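Local coordinates for protein glucokinase (Streptomyces griseus, PDB 3VGL) that probably catalyses the ATP-dependent phosphorylation of D-glucose to glucose 6-phosphate, as a glucokinase of the ROK family, at residues D124-T129 / S249-S254; G136-G141 / V151-G156; I158-D163 / G173-Y178; G243-A248 / K275-W280. All coordinates share one frame; numbering follows the deposited sequence.

Contact 1: D124-T129 / S249-S254; sequences DVICIT and SLFDPS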
loop_
_atom_site.group_PDB
_atom_site.type_symbol
_atom_site.label_atom_id
_atom_site.label_comp_id
_atom_site.label_asym_id
_atom_site.label_seq_id
_atom_site.Cartn_x
_atom_site.Cartn_y
_atom_site.Cartn_z
ATOM N N ASP A 124 -31.221 -7.561 7.927
ATOM C CA ASP A 124 -30.084 -7.140 7.100
ATOM C C ASP A 124 -28.826 -7.736 7.698
ATOM O O ASP A 124 -28.359 -7.293 8.742
ATOM C CB ASP A 124 -30.009 -5.609 7.024
ATOM C CG ASP A 124 -31.301 -4.995 6.507
ATOM O OD1 ASP A 124 -31.534 -5.025 5.280
ATOM O OD2 ASP A 124 -32.111 -4.503 7.338
ATOM N N VAL A 125 -28.299 -8.774 7.050
ATOM C CA VAL A 125 -27.062 -9.405 7.521
ATOM C C VAL A 125 -26.095 -9.593 6.372
ATOM O O VAL A 125 -26.507 -9.721 5.222
ATOM C CB VAL A 125 -27.271 -10.776 8.246
ATOM C CG1 VAL A 125 -28.119 -10.603 9.493
ATOM C CG2 VAL A 125 -27.852 -11.831 7.320
ATOM N N ILE A 126 -24.813 -9.620 6.708
ATOM C CA ILE A 126 -23.774 -9.867 5.713
ATOM C C ILE A 126 -22.946 -11.069 6.145
ATOM O O ILE A 126 -22.481 -11.118 7.280
ATOM C CB ILE A 126 -22.864 -8.615 5.560
ATOM C CG1 ILE A 126 -23.657 -7.392 5.044
ATOM C CG2 ILE A 126 -21.672 -8.903 4.638
ATOM C CD1 ILE A 126 -24.251 -7.537 3.612
ATOM N N CYS A 127 -22.749 -11.996 5.217
ATOM C CA CYS A 127 -21.931 -13.188 5.434
ATOM C C CYS A 127 -20.622 -13.099 4.664
ATOM O O CYS A 127 -20.579 -12.621 3.510
ATOM C CB CYS A 127 -22.690 -14.421 4.969
ATOM S SG CYS A 127 -21.812 -15.988 5.130
ATOM N N ILE A 128 -19.536 -13.520 5.320
ATOM C CA ILE A 128 -18.277 -13.801 4.625
ATOM C C ILE A 128 -17.907 -15.232 4.918
ATOM O O ILE A 128 -18.143 -15.722 6.029
ATOM C CB ILE A 128 -17.092 -12.865 5.004
ATOM C CG1 ILE A 128 -16.606 -13.068 6.445
ATOM C CG2 ILE A 128 -17.474 -11.415 4.767
ATOM C CD1 ILE A 128 -15.213 -12.417 6.706
ATOM N N THR A 129 -17.370 -15.920 3.920
ATOM C CA THR A 129 -16.870 -17.270 4.165
ATOM C C THR A 129 -15.365 -17.275 3.953
ATOM O O THR A 129 -14.856 -16.653 3.005
ATOM C CB THR A 129 -17.545 -18.335 3.294
ATOM O OG1 THR A 129 -17.308 -18.063 1.906
ATOM C CG2 THR A 129 -19.073 -18.386 3.572
ATOM N N SER A 249 -19.098 -0.011 6.720
ATOM C CA SER A 249 -19.219 1.279 5.993
ATOM C C SER A 249 -20.136 1.145 4.793
ATOM O O SER A 249 -20.930 2.055 4.519
ATOM C CB SER A 249 -17.854 1.794 5.566
ATOM O OG SER A 249 -17.163 2.143 6.734
ATOM N N LEU A 250 -20.060 0.004 4.113
ATOM C CA LEU A 250 -20.838 -0.258 2.898
ATOM C C LEU A 250 -22.303 -0.572 3.199
ATOM O O LEU A 250 -23.210 0.083 2.643
ATOM C CB LEU A 250 -20.199 -1.391 2.104
ATOM C CG LEU A 250 -18.903 -0.966 1.418
ATOM C CD1 LEU A 250 -17.880 -2.098 1.401
ATOM C CD2 LEU A 250 -19.229 -0.538 -0.016
ATOM N N PHE A 251 -22.540 -1.552 4.079
ATOM C CA PHE A 251 -23.879 -2.154 4.256
ATOM C C PHE A 251 -24.552 -1.825 5.582
ATOM O O PHE A 251 -25.783 -1.923 5.696
ATOM C CB PHE A 251 -23.784 -3.686 4.162
ATOM C CG PHE A 251 -23.429 -4.201 2.800
ATOM C CD1 PHE A 251 -24.395 -4.265 1.794
ATOM C CD2 PHE A 251 -22.141 -4.679 2.536
ATOM C CE1 PHE A 251 -24.057 -4.766 0.517
ATOM C CE2 PHE A 251 -21.808 -5.166 1.260
ATOM C CZ PHE A 251 -22.780 -5.223 0.264
ATOM N N ASP A 252 -23.756 -1.465 6.590
ATOM C CA ASP A 252 -24.290 -1.254 7.965
ATOM C C ASP A 252 -25.339 -2.305 8.414
ATOM O O ASP A 252 -26.480 -1.941 8.754
ATOM C CB ASP A 252 -24.861 0.176 8.088
ATOM C CG ASP A 252 -25.274 0.538 9.518
ATOM O OD1 ASP A 252 -24.557 0.150 10.467
ATOM O OD2 ASP A 252 -26.291 1.256 9.680
ATOM N N PRO A 253 -24.977 -3.607 8.418
ATOM C CA PRO A 253 -25.945 -4.654 8.802
ATOM C C PRO A 253 -26.063 -4.748 10.325
ATOM O O PRO A 253 -25.255 -4.162 11.044
ATOM C CB PRO A 253 -25.296 -5.919 8.256
ATOM C CG PRO A 253 -23.829 -5.653 8.497
ATOM C CD PRO A 253 -23.641 -4.185 8.132
ATOM N N SER A 254 -27.045 -5.505 10.817
ATOM C CA SER A 254 -27.122 -5.754 12.249
ATOM C C SER A 254 -26.088 -6.805 12.676
ATOM O O SER A 254 -25.642 -6.809 13.829
ATOM C CB SER A 254 -28.531 -6.207 12.634
ATOM O OG SER A 254 -28.917 -7.332 11.871
HETATM O O HOH W 1 -31.326 -6.673 10.864
#

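Contact 2: G136-G141 / V151-G156; sequences GGIIIG and VAAEFG. With NA (sodium ion), chain C; BGC (beta-D-glucopyranose), chain D.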
loop_
_atom_site.group_PDB
_atom_site.type_symbol
_atom_site.label_atom_id
_atom_site.label_comp_id
_atom_site.label_asym_id
_atom_site.label_seq_id
_atom_site.Cartn_x
_atom_site.Cartn_y
_atom_site.Cartn_z
ATOM N N GLY A 136 -18.771 -13.903 -0.264
ATOM C CA GLY A 136 -19.729 -13.049 0.429
ATOM C C GLY A 136 -21.174 -13.435 0.144
ATOM O O GLY A 136 -21.476 -14.103 -0.845
ATOM N N GLY A 137 -22.074 -12.975 1.002
ATOM C CA GLY A 137 -23.506 -13.151 0.781
ATOM C C GLY A 137 -24.234 -11.999 1.441
ATOM O O GLY A 137 -23.865 -11.558 2.531
ATOM N N ILE A 138 -25.267 -11.510 0.774
ATOM C CA ILE A 138 -25.979 -10.298 1.194
ATOM C C ILE A 138 -27.448 -10.625 1.442
ATOM O O ILE A 138 -28.156 -11.086 0.545
ATOM C CB ILE A 138 -25.923 -9.224 0.086
ATOM C CG1 ILE A 138 -24.492 -8.782 -0.197
ATOM C CG2 ILE A 138 -26.767 -7.974 0.471
ATOM C CD1 ILE A 138 -24.369 -8.113 -1.525
ATOM N N ILE A 139 -27.901 -10.387 2.666
ATOM C CA ILE A 139 -29.340 -10.385 2.972
ATOM C C ILE A 139 -29.701 -8.933 3.310
ATOM O O ILE A 139 -29.175 -8.359 4.274
ATOM C CB ILE A 139 -29.692 -11.270 4.173
ATOM C CG1 ILE A 139 -29.226 -12.721 3.989
ATOM C CG2 ILE A 139 -31.214 -11.185 4.464
ATOM C CD1 ILE A 139 -29.863 -13.476 2.850
ATOM N N ILE A 140 -30.566 -8.343 2.490
ATOM C CA ILE A 140 -31.078 -6.998 2.736
ATOM C C ILE A 140 -32.589 -7.053 2.638
ATOM O O ILE A 140 -33.135 -7.596 1.669
ATOM C CB ILE A 140 -30.496 -5.962 1.750
ATOM C CG1 ILE A 140 -29.025 -5.673 2.093
ATOM C CG2 ILE A 140 -31.306 -4.658 1.791
ATOM C CD1 ILE A 140 -28.296 -4.844 1.059
ATOM N N GLY A 141 -33.262 -6.496 3.642
ATOM C CA GLY A 141 -34.731 -6.552 3.689
ATOM C C GLY A 141 -35.251 -7.974 3.576
ATOM O O GLY A 141 -36.199 -8.247 2.810
ATOM N N VAL A 151 -23.941 -11.437 -9.862
ATOM C CA VAL A 151 -22.588 -11.535 -9.311
ATOM C C VAL A 151 -22.242 -10.524 -8.218
ATOM O O VAL A 151 -21.051 -10.232 -7.979
ATOM C CB VAL A 151 -21.521 -11.556 -10.423
ATOM C CG1 VAL A 151 -21.750 -12.759 -11.361
ATOM C CG2 VAL A 151 -21.503 -10.236 -11.211
ATOM N N ALA A 152 -23.262 -10.059 -7.496
ATOM C CA ALA A 152 -23.025 -9.304 -6.261
ATOM C C ALA A 152 -22.308 -10.169 -5.226
ATOM O O ALA A 152 -22.236 -11.411 -5.360
ATOM C CB ALA A 152 -24.339 -8.753 -5.682
ATOM N N ALA A 153 -21.784 -9.507 -4.200
ATOM C CA ALA A 153 -21.221 -10.186 -3.027
ATOM C C ALA A 153 -19.961 -10.985 -3.363
ATOM O O ALA A 153 -19.640 -11.979 -2.703
ATOM C CB ALA A 153 -22.273 -11.067 -2.335
ATOM N N GLU A 154 -19.213 -10.509 -4.346
ATOM C CA GLU A 154 -17.892 -11.066 -4.621
ATOM C C GLU A 154 -16.840 -10.313 -3.801
ATOM O O GLU A 154 -15.894 -9.707 -4.336
ATOM C CB GLU A 154 -17.623 -11.039 -6.122
ATOM C CG GLU A 154 -18.312 -12.228 -6.826
ATOM C CD GLU A 154 -17.787 -13.544 -6.299
ATOM O OE1 GLU A 154 -16.545 -13.624 -6.105
ATOM O OE2 GLU A 154 -18.624 -14.464 -6.092
ATOM N N PHE A 155 -17.021 -10.374 -2.481
ATOM C CA PHE A 155 -16.197 -9.578 -1.574
ATOM C C PHE A 155 -14.714 -9.970 -1.628
ATOM O O PHE A 155 -13.819 -9.157 -1.317
ATOM C CB PHE A 155 -16.626 -9.803 -0.116
ATOM C CG PHE A 155 -18.065 -9.462 0.190
ATOM C CD1 PHE A 155 -18.806 -8.573 -0.595
ATOM C CD2 PHE A 155 -18.644 -9.994 1.337
ATOM C CE1 PHE A 155 -20.144 -8.261 -0.249
ATOM C CE2 PHE A 155 -19.954 -9.702 1.685
ATOM C CZ PHE A 155 -20.713 -8.843 0.896
ATOM N N GLY A 156 -14.452 -11.212 -2.031
ATOM C CA GLY A 156 -13.074 -11.714 -2.072
ATOM C C GLY A 156 -12.180 -10.963 -3.025
ATOM O O GLY A 156 -10.968 -11.018 -2.909
HETATM NA NA NA C . -21.411 -14.532 -3.065
HETATM C C2 BGC D . -14.988 -16.837 -5.524
HETATM C C3 BGC D . -16.385 -16.730 -4.916
HETATM C C4 BGC D . -16.610 -17.791 -3.837
HETATM C C5 BGC D . -15.455 -17.709 -2.854
HETATM C C6 BGC D . -15.566 -18.760 -1.745
HETATM C C1 BGC D . -13.964 -16.785 -4.395
HETATM O O1 BGC D . -12.666 -16.979 -4.885
HETATM O O2 BGC D . -14.792 -15.679 -6.358
HETATM O O3 BGC D . -17.360 -16.859 -5.903
HETATM O O4 BGC D . -17.816 -17.510 -3.150
HETATM O O5 BGC D . -14.206 -17.876 -3.508
HETATM O O6 BGC D . -15.579 -20.070 -2.286
HETATM O O HOH W 2 -19.019 -14.917 -3.043
HETATM O O HOH W 3 -21.182 -14.078 -5.463
#

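Contact 3: I158-D163 / G173-Y178; sequences IRVVPD and GCWEQY. With ZN (zinc ion), chain B; BGC (beta-D-glucopyranose), chain D.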
loop_
_atom_site.group_PDB
_atom_site.type_symbol
_atom_site.label_atom_id
_atom_site.label_comp_id
_atom_site.label_asym_id
_atom_site.label_seq_id
_atom_site.Cartn_x
_atom_site.Cartn_y
_atom_site.Cartn_z
ATOM N N ILE A 158 -12.533 -7.540 -3.759
ATOM C CA ILE A 158 -12.360 -6.114 -3.435
ATOM C C ILE A 158 -10.865 -5.895 -3.219
ATOM O O ILE A 158 -10.195 -6.711 -2.593
ATOM C CB ILE A 158 -13.098 -5.771 -2.110
ATOM C CG1 ILE A 158 -14.615 -5.900 -2.324
ATOM C CG2 ILE A 158 -12.724 -4.362 -1.604
ATOM C CD1 ILE A 158 -15.332 -6.047 -0.968
ATOM N N ARG A 159 -10.325 -4.808 -3.738
ATOM C CA ARG A 159 -8.873 -4.572 -3.655
ATOM C C ARG A 159 -8.552 -3.922 -2.326
ATOM O O ARG A 159 -8.983 -2.783 -2.047
ATOM C CB ARG A 159 -8.431 -3.651 -4.783
ATOM C CG ARG A 159 -6.932 -3.442 -4.775
ATOM C CD ARG A 159 -6.469 -2.466 -5.842
ATOM N NE ARG A 159 -6.866 -1.089 -5.540
ATOM C CZ ARG A 159 -6.469 -0.038 -6.243
ATOM N NH1 ARG A 159 -6.907 1.181 -5.929
ATOM N NH2 ARG A 159 -5.606 -0.206 -7.244
ATOM N N VAL A 160 -7.832 -4.648 -1.500
ATOM C CA VAL A 160 -7.436 -4.127 -0.194
ATOM C C VAL A 160 -6.004 -3.605 -0.185
ATOM O O VAL A 160 -5.701 -2.724 0.631
ATOM C CB VAL A 160 -7.681 -5.125 0.971
ATOM C CG1 VAL A 160 -9.177 -5.452 1.062
ATOM C CG2 VAL A 160 -6.854 -6.393 0.848
ATOM N N VAL A 161 -5.132 -4.114 -1.071
ATOM C CA VAL A 161 -3.748 -3.609 -1.152
ATOM C C VAL A 161 -3.499 -3.228 -2.598
ATOM O O VAL A 161 -3.421 -4.108 -3.453
ATOM C CB VAL A 161 -2.690 -4.655 -0.718
ATOM C CG1 VAL A 161 -1.274 -4.116 -0.965
ATOM C CG2 VAL A 161 -2.875 -4.993 0.759
ATOM N N PRO A 162 -3.414 -1.926 -2.904
ATOM C CA PRO A 162 -3.111 -1.580 -4.299
ATOM C C PRO A 162 -1.792 -2.238 -4.738
ATOM O O PRO A 162 -0.802 -2.204 -3.995
ATOM C CB PRO A 162 -2.952 -0.057 -4.257
ATOM C CG PRO A 162 -3.852 0.357 -3.088
ATOM C CD PRO A 162 -3.588 -0.730 -2.046
ATOM N N ASP A 163 -1.802 -2.817 -5.938
ATOM C CA ASP A 163 -0.605 -3.485 -6.465
ATOM C C ASP A 163 -0.134 -4.616 -5.554
ATOM O O ASP A 163 1.047 -4.947 -5.567
ATOM C CB ASP A 163 0.518 -2.471 -6.787
ATOM C CG ASP A 163 0.043 -1.384 -7.725
ATOM O OD1 ASP A 163 -0.211 -1.704 -8.907
ATOM O OD2 ASP A 163 -0.085 -0.218 -7.263
ATOM N N GLY A 173 -4.077 -7.783 -5.196
ATOM C CA GLY A 173 -4.432 -7.112 -3.933
ATOM C C GLY A 173 -5.797 -7.442 -3.375
ATOM O O GLY A 173 -6.257 -6.798 -2.429
ATOM N N CYS A 174 -6.452 -8.425 -3.968
ATOM C CA CYS A 174 -7.782 -8.863 -3.521
ATOM C C CYS A 174 -7.835 -9.297 -2.061
ATOM O O CYS A 174 -6.916 -9.969 -1.524
ATOM C CB CYS A 174 -8.202 -10.030 -4.385
ATOM S SG CYS A 174 -8.374 -9.639 -6.114
ATOM N N TRP A 175 -8.939 -8.928 -1.405
ATOM C CA TRP A 175 -9.145 -9.302 -0.012
ATOM C C TRP A 175 -8.876 -10.796 0.262
ATOM O O TRP A 175 -8.266 -11.149 1.264
ATOM C CB TRP A 175 -10.565 -8.890 0.424
ATOM C CG TRP A 175 -10.822 -8.968 1.912
ATOM C CD1 TRP A 175 -9.892 -8.954 2.936
ATOM C CD2 TRP A 175 -12.101 -8.955 2.524
ATOM N NE1 TRP A 175 -10.543 -8.998 4.153
ATOM C CE2 TRP A 175 -11.898 -8.981 3.923
ATOM C CE3 TRP A 175 -13.410 -8.933 2.019
ATOM C CZ2 TRP A 175 -12.966 -9.007 4.838
ATOM C CZ3 TRP A 175 -14.477 -8.937 2.927
ATOM C CH2 TRP A 175 -14.239 -8.986 4.322
ATOM N N GLU A 176 -9.300 -11.665 -0.640
ATOM C CA GLU A 176 -9.150 -13.088 -0.365
ATOM C C GLU A 176 -7.702 -13.549 -0.273
ATOM O O GLU A 176 -7.420 -14.568 0.366
ATOM C CB GLU A 176 -9.968 -13.931 -1.335
ATOM C CG GLU A 176 -9.309 -14.364 -2.573
ATOM C CD GLU A 176 -10.110 -15.491 -3.285
ATOM O OE1 GLU A 176 -11.335 -15.547 -3.121
ATOM O OE2 GLU A 176 -9.486 -16.302 -4.010
ATOM N N GLN A 177 -6.762 -12.804 -0.866
ATOM C CA GLN A 177 -5.341 -13.165 -0.716
ATOM C C GLN A 177 -4.803 -12.879 0.680
ATOM O O GLN A 177 -3.752 -13.401 1.036
ATOM C CB GLN A 177 -4.479 -12.454 -1.776
ATOM C CG GLN A 177 -4.845 -12.870 -3.199
ATOM C CD GLN A 177 -4.749 -14.364 -3.371
ATOM O OE1 GLN A 177 -3.776 -15.008 -2.897
ATOM N NE2 GLN A 177 -5.755 -14.941 -4.010
ATOM N N TYR A 178 -5.564 -12.080 1.456
ATOM C CA TYR A 178 -5.165 -11.667 2.818
ATOM C C TYR A 178 -6.034 -12.288 3.893
ATOM O O TYR A 178 -5.590 -12.442 5.034
ATOM C CB TYR A 178 -5.186 -10.133 2.945
ATOM C CG TYR A 178 -4.256 -9.492 1.937
ATOM C CD1 TYR A 178 -2.902 -9.352 2.217
ATOM C CD2 TYR A 178 -4.720 -9.146 0.664
ATOM C CE1 TYR A 178 -2.021 -8.802 1.275
ATOM C CE2 TYR A 178 -3.853 -8.591 -0.284
ATOM C CZ TYR A 178 -2.515 -8.444 0.037
ATOM O OH TYR A 178 -1.596 -7.919 -0.870
HETATM ZN ZN ZN B . -9.182 -11.628 -6.901
HETATM C C2 BGC D . -14.988 -16.837 -5.524
HETATM C C3 BGC D . -16.385 -16.730 -4.916
HETATM C C4 BGC D . -16.610 -17.791 -3.837
HETATM C C5 BGC D . -15.455 -17.709 -2.854
HETATM C C6 BGC D . -15.566 -18.760 -1.745
HETATM C C1 BGC D . -13.964 -16.785 -4.395
HETATM O O1 BGC D . -12.666 -16.979 -4.885
HETATM O O2 BGC D . -14.792 -15.679 -6.358
HETATM O O3 BGC D . -17.360 -16.859 -5.903
HETATM O O4 BGC D . -17.816 -17.510 -3.150
HETATM O O5 BGC D . -14.206 -17.876 -3.508
HETATM O O6 BGC D . -15.579 -20.070 -2.286
#

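Contact 4: G243-A248 / K275-W280; sequences GLADLA and KSFRRW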
loop_
_atom_site.group_PDB
_atom_site.type_symbol
_atom_site.label_atom_id
_atom_site.label_comp_id
_atom_site.label_asym_id
_atom_site.label_seq_id
_atom_site.Cartn_x
_atom_site.Cartn_y
_atom_site.Cartn_z
ATOM N N GLY A 243 -11.547 -5.713 6.878
ATOM C CA GLY A 243 -12.510 -5.834 5.797
ATOM C C GLY A 243 -13.941 -5.787 6.298
ATOM O O GLY A 243 -14.804 -5.223 5.638
ATOM N N LEU A 244 -14.228 -6.439 7.432
ATOM C CA LEU A 244 -15.570 -6.340 8.027
ATOM C C LEU A 244 -15.909 -4.904 8.395
ATOM O O LEU A 244 -17.067 -4.473 8.238
ATOM C CB LEU A 244 -15.704 -7.217 9.283
ATOM C CG LEU A 244 -15.771 -8.728 9.047
ATOM C CD1 LEU A 244 -15.945 -9.399 10.393
ATOM C CD2 LEU A 244 -16.890 -9.155 8.093
ATOM N N ALA A 245 -14.912 -4.158 8.876
ATOM C CA ALA A 245 -15.164 -2.729 9.141
ATOM C C ALA A 245 -15.521 -1.997 7.851
ATOM O O ALA A 245 -16.463 -1.170 7.842
ATOM C CB ALA A 245 -14.007 -2.105 9.852
ATOM N N ASP A 246 -14.826 -2.297 6.757
ATOM C CA ASP A 246 -15.230 -1.720 5.443
ATOM C C ASP A 246 -16.657 -2.149 5.029
ATOM O O ASP A 246 -17.453 -1.349 4.506
ATOM C CB ASP A 246 -14.235 -2.090 4.335
ATOM C CG ASP A 246 -12.883 -1.354 4.463
ATOM O OD1 ASP A 246 -12.781 -0.344 5.172
ATOM O OD2 ASP A 246 -11.914 -1.848 3.855
ATOM N N LEU A 247 -17.002 -3.411 5.278
ATOM C CA LEU A 247 -18.358 -3.847 4.959
ATOM C C LEU A 247 -19.408 -3.148 5.820
ATOM O O LEU A 247 -20.562 -3.016 5.367
ATOM C CB LEU A 247 -18.482 -5.366 5.101
ATOM C CG LEU A 247 -17.666 -6.224 4.127
ATOM C CD1 LEU A 247 -17.883 -7.716 4.427
ATOM C CD2 LEU A 247 -18.085 -5.992 2.686
ATOM N N ALA A 248 -19.040 -2.742 7.042
ATOM C CA ALA A 248 -19.958 -1.960 7.898
ATOM C C ALA A 248 -20.177 -0.590 7.270
ATOM O O ALA A 248 -21.314 -0.068 7.298
ATOM C CB ALA A 248 -19.416 -1.822 9.323
ATOM N N LYS A 275 -12.579 -8.639 17.662
ATOM C CA LYS A 275 -11.749 -7.600 18.285
ATOM C C LYS A 275 -11.133 -6.701 17.205
ATOM O O LYS A 275 -11.116 -5.477 17.320
ATOM C CB LYS A 275 -10.680 -8.235 19.172
ATOM C CG LYS A 275 -11.214 -8.746 20.521
ATOM C CD LYS A 275 -10.177 -9.581 21.236
ATOM C CE LYS A 275 -10.615 -9.852 22.660
ATOM N NZ LYS A 275 -9.760 -10.911 23.261
ATOM N N SER A 276 -10.658 -7.319 16.131
ATOM C CA SER A 276 -10.120 -6.546 15.015
ATOM C C SER A 276 -11.169 -5.631 14.357
ATOM O O SER A 276 -10.905 -4.459 14.085
ATOM C CB SER A 276 -9.557 -7.502 13.975
ATOM O OG SER A 276 -9.086 -6.744 12.867
ATOM N N PHE A 277 -12.353 -6.182 14.096
ATOM C CA PHE A 277 -13.483 -5.413 13.593
ATOM C C PHE A 277 -13.715 -4.165 14.447
ATOM O O PHE A 277 -13.798 -3.063 13.914
ATOM C CB PHE A 277 -14.749 -6.286 13.587
ATOM C CG PHE A 277 -16.019 -5.511 13.359
ATOM C CD1 PHE A 277 -16.291 -4.956 12.114
ATOM C CD2 PHE A 277 -16.949 -5.361 14.379
ATOM C CE1 PHE A 277 -17.459 -4.243 11.879
ATOM C CE2 PHE A 277 -18.134 -4.641 14.151
ATOM C CZ PHE A 277 -18.388 -4.095 12.901
ATOM N N ARG A 278 -13.789 -4.345 15.763
ATOM C CA ARG A 278 -14.018 -3.210 16.649
ATOM C C ARG A 278 -12.895 -2.175 16.616
ATOM O O ARG A 278 -13.169 -0.969 16.750
ATOM C CB ARG A 278 -14.325 -3.653 18.079
ATOM C CG ARG A 278 -15.653 -4.394 18.216
ATOM C CD ARG A 278 -16.882 -3.530 17.867
ATOM N NE ARG A 278 -16.908 -2.277 18.638
ATOM C CZ ARG A 278 -17.371 -2.160 19.876
ATOM N NH1 ARG A 278 -17.871 -3.208 20.502
ATOM N NH2 ARG A 278 -17.330 -0.975 20.482
ATOM N N ARG A 279 -11.646 -2.625 16.415
ATOM C CA ARG A 279 -10.529 -1.680 16.291
ATOM C C ARG A 279 -10.593 -0.860 15.020
ATOM O O ARG A 279 -10.254 0.320 15.032
ATOM C CB ARG A 279 -9.180 -2.390 16.392
ATOM C CG ARG A 279 -8.822 -2.699 17.839
ATOM C CD ARG A 279 -7.388 -3.151 17.981
ATOM N NE ARG A 279 -7.339 -4.604 17.975
ATOM C CZ ARG A 279 -7.056 -5.335 16.909
ATOM N NH1 ARG A 279 -6.770 -4.745 15.758
ATOM N NH2 ARG A 279 -7.061 -6.649 16.998
ATOM N N TRP A 280 -11.055 -1.473 13.931
ATOM C CA TRP A 280 -11.077 -0.791 12.640
ATOM C C TRP A 280 -12.344 0.002 12.333
ATOM O O TRP A 280 -12.330 0.858 11.466
ATOM C CB TRP A 280 -10.828 -1.796 11.501
ATOM C CG TRP A 280 -9.460 -2.370 11.475
ATOM C CD1 TRP A 280 -9.098 -3.647 11.816
ATOM C CD2 TRP A 280 -8.262 -1.709 11.061
ATOM N NE1 TRP A 280 -7.741 -3.814 11.659
ATOM C CE2 TRP A 280 -7.207 -2.638 11.189
ATOM C CE3 TRP A 280 -7.974 -0.415 10.607
ATOM C CZ2 TRP A 280 -5.881 -2.319 10.868
ATOM C CZ3 TRP A 280 -6.664 -0.101 10.300
ATOM C CH2 TRP A 280 -5.635 -1.051 10.429
#

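Contact 1: D124-T129 / S249-S254
Ile126 meets Phe251 over one face of its ring. The methyl CD1 stands above the ring, displaced toward the rim on the CG side, a CH-pi contact with 3.7 Å from Ile126 CD1 to the Phe251 ring centroid; the two side chains cross at about a right angle. Ile126 CG1 lies anti to its carbonyl carbon (chi1 -63°), which brings it 3.9 Å from Pro253 CG, and Pro253 too is crossed at roughly a right angle. The isoleucine thus touches the ring with CD1 and the proline with CG1. Next to this apolar group the link is polar: Ser254 N donates to Asp124 O at 3.0 Å. Ser254 OG lies 3.2 Å from the same Asp124 O, but it also hydrogen-bonds His122 ND1, so where its proton goes is not settled. A water joins Ser254 OG, at 2.7 Å, to Asp124 N. The Asp124 carboxylate turns elsewhere, its OD1 accepting from Gly141 N. Beyond Phe251 the helix is over: Asp252 takes positive phi, and Phe251 meets Phe251 of the second subunit. The chemistry implies that apolar packing joins strand to helix end, with the backbone bond and a separate water bridge at the Asp124 and Ser254 end.

Contact 2: G136-G141 / V151-G156
The sodium site and the glucose pocket of this ROK-family kinase meet where Gly136, on strand 134-140, faces the loop 151-156. Gly136 O binds the sodium ion at 2.3 Å, with two waters and the side chains of Asn104 and Asn107 completing the site. One of these waters, which accepts from Gly136 N, donates to Ala153 O and Glu154 OE2 and also reaches O4 of the sugar. Glu154, centre of an inverse gamma turn, grips glucose with both carboxylate oxygens: OE1 accepts from O2 of the sugar at 2.7 Å, and OE2 from O3 at 2.7 Å. A glutamine in its place would probably leave one of these two sugar hydroxyls without its acceptor and disturb the waters bound to OE2. The strand lies close against the loop because Gly136 has no side chain: a CB here would collide with Phe155 CD2 and Ala153 O. Farther along, Ile138 CD1 touches Ala153 CB at 3.7 Å, while Ile138 CG1 lies 3.9 Å from Phe155 CZ.

Contact 3: I158-D163 / G173-Y178
Over one face of the Tyr178 ring lies Val161 CG2, in a CH-pi contact 4.0 Å from the ring centroid, and Gly173 CA sits in plane at the ring's edge. Pro162 CB lies over the centre of one face of the Arg159 guanidinium. Val161 crosses the tyrosine at about a right angle, whereas Val160 slides past it in the opposite direction, its CG2 3.5 Å from Tyr178 CD2. The other methyl, Val160 CG1, rests 3.8 Å from Trp175 CB. Tyr178 OH bonds Leu165 N and Asp163 O of the third subunit; an alanine in place of Tyr178 would probably open a gap beside the two valines and leave Leu165 N and that Asp163 O without this partner. Between the backbones, Gly173 O accepts two N-H groups: Val160 N at 2.8 Å, tilted from the carbonyl plane, and Val161 N at 3.2 Å, in that plane on a lone pair. Together with Val160 N to Gly173 O, the bond from Trp175 N to Ile158 O, 2.8 Å long, makes a single beta bridge of Arg159 with Cys174. The bridge sits beside the zinc site, where Cys174 SG binds the ion at 2.3 Å with His157, Cys167 and Cys169, and two residues on, Glu176 OE1 accepts from O1 of glucose. Both segments belong to the long loop between strand 143-144 and helix 181-194, and they lie against helix 227-251, where Trp239 touches both valines and Leu247 touches Trp175.

Contact 4: G243-A248 / K275-W280
Phe277 turns the edge of its ring to helix 227-251. Its CG is anti to the backbone N (chi1 168°), which carries the ring to the other helix. Phe277 CD1 lies 3.6 Å from Ala245 N, an atom in the plane of the ring, and 3.7 Å from Leu244 CB. The neighbouring Phe277 CE1 approaches Leu244 O at 3.7 Å, also at the edge, and Ala248 CB at 4.0 Å. One turn on, Trp280 touches with its stem: Trp280 CB is 3.6 Å from Ala245 CB, while the indole turns to Arg159 of the second subunit, with which it makes a cation-pi contact. The small side chains of Ala245 and Ala248 let the axes of the short segments come within 8.2 Å, at a crossing angle of -54°. Phe277 and Leu244 also reach Val292 and Phe256 of the nearby strands. The arrangement is that of two helices packed together beside the mixed beta-sheet in an actin-like ATPase-clan fold, to which the ROK kinases belong.

Going along the chain from the N terminus, the first of the segments lies on strand 125-130, and contact 1 joins its start to the end of helix 227-251, closing a loop of 119 intervening residues. Contacts 2 and 3 both nest inside that loop and follow in series, each closing a loop of nine intervening residues: the first ties strand 134-140 to the glucose-binding loop, the second folds the zinc-binding loop on itself. Gly156 and Glu176 connect these two through the backbone. Contact 4 crosses contact 1, since its first segment lies within the large loop and its second, on helix 267-280, beyond it. Leu247 of helix 227-251 touches residues of contacts 1, 2 and 3, bringing sheet, loops and helices together.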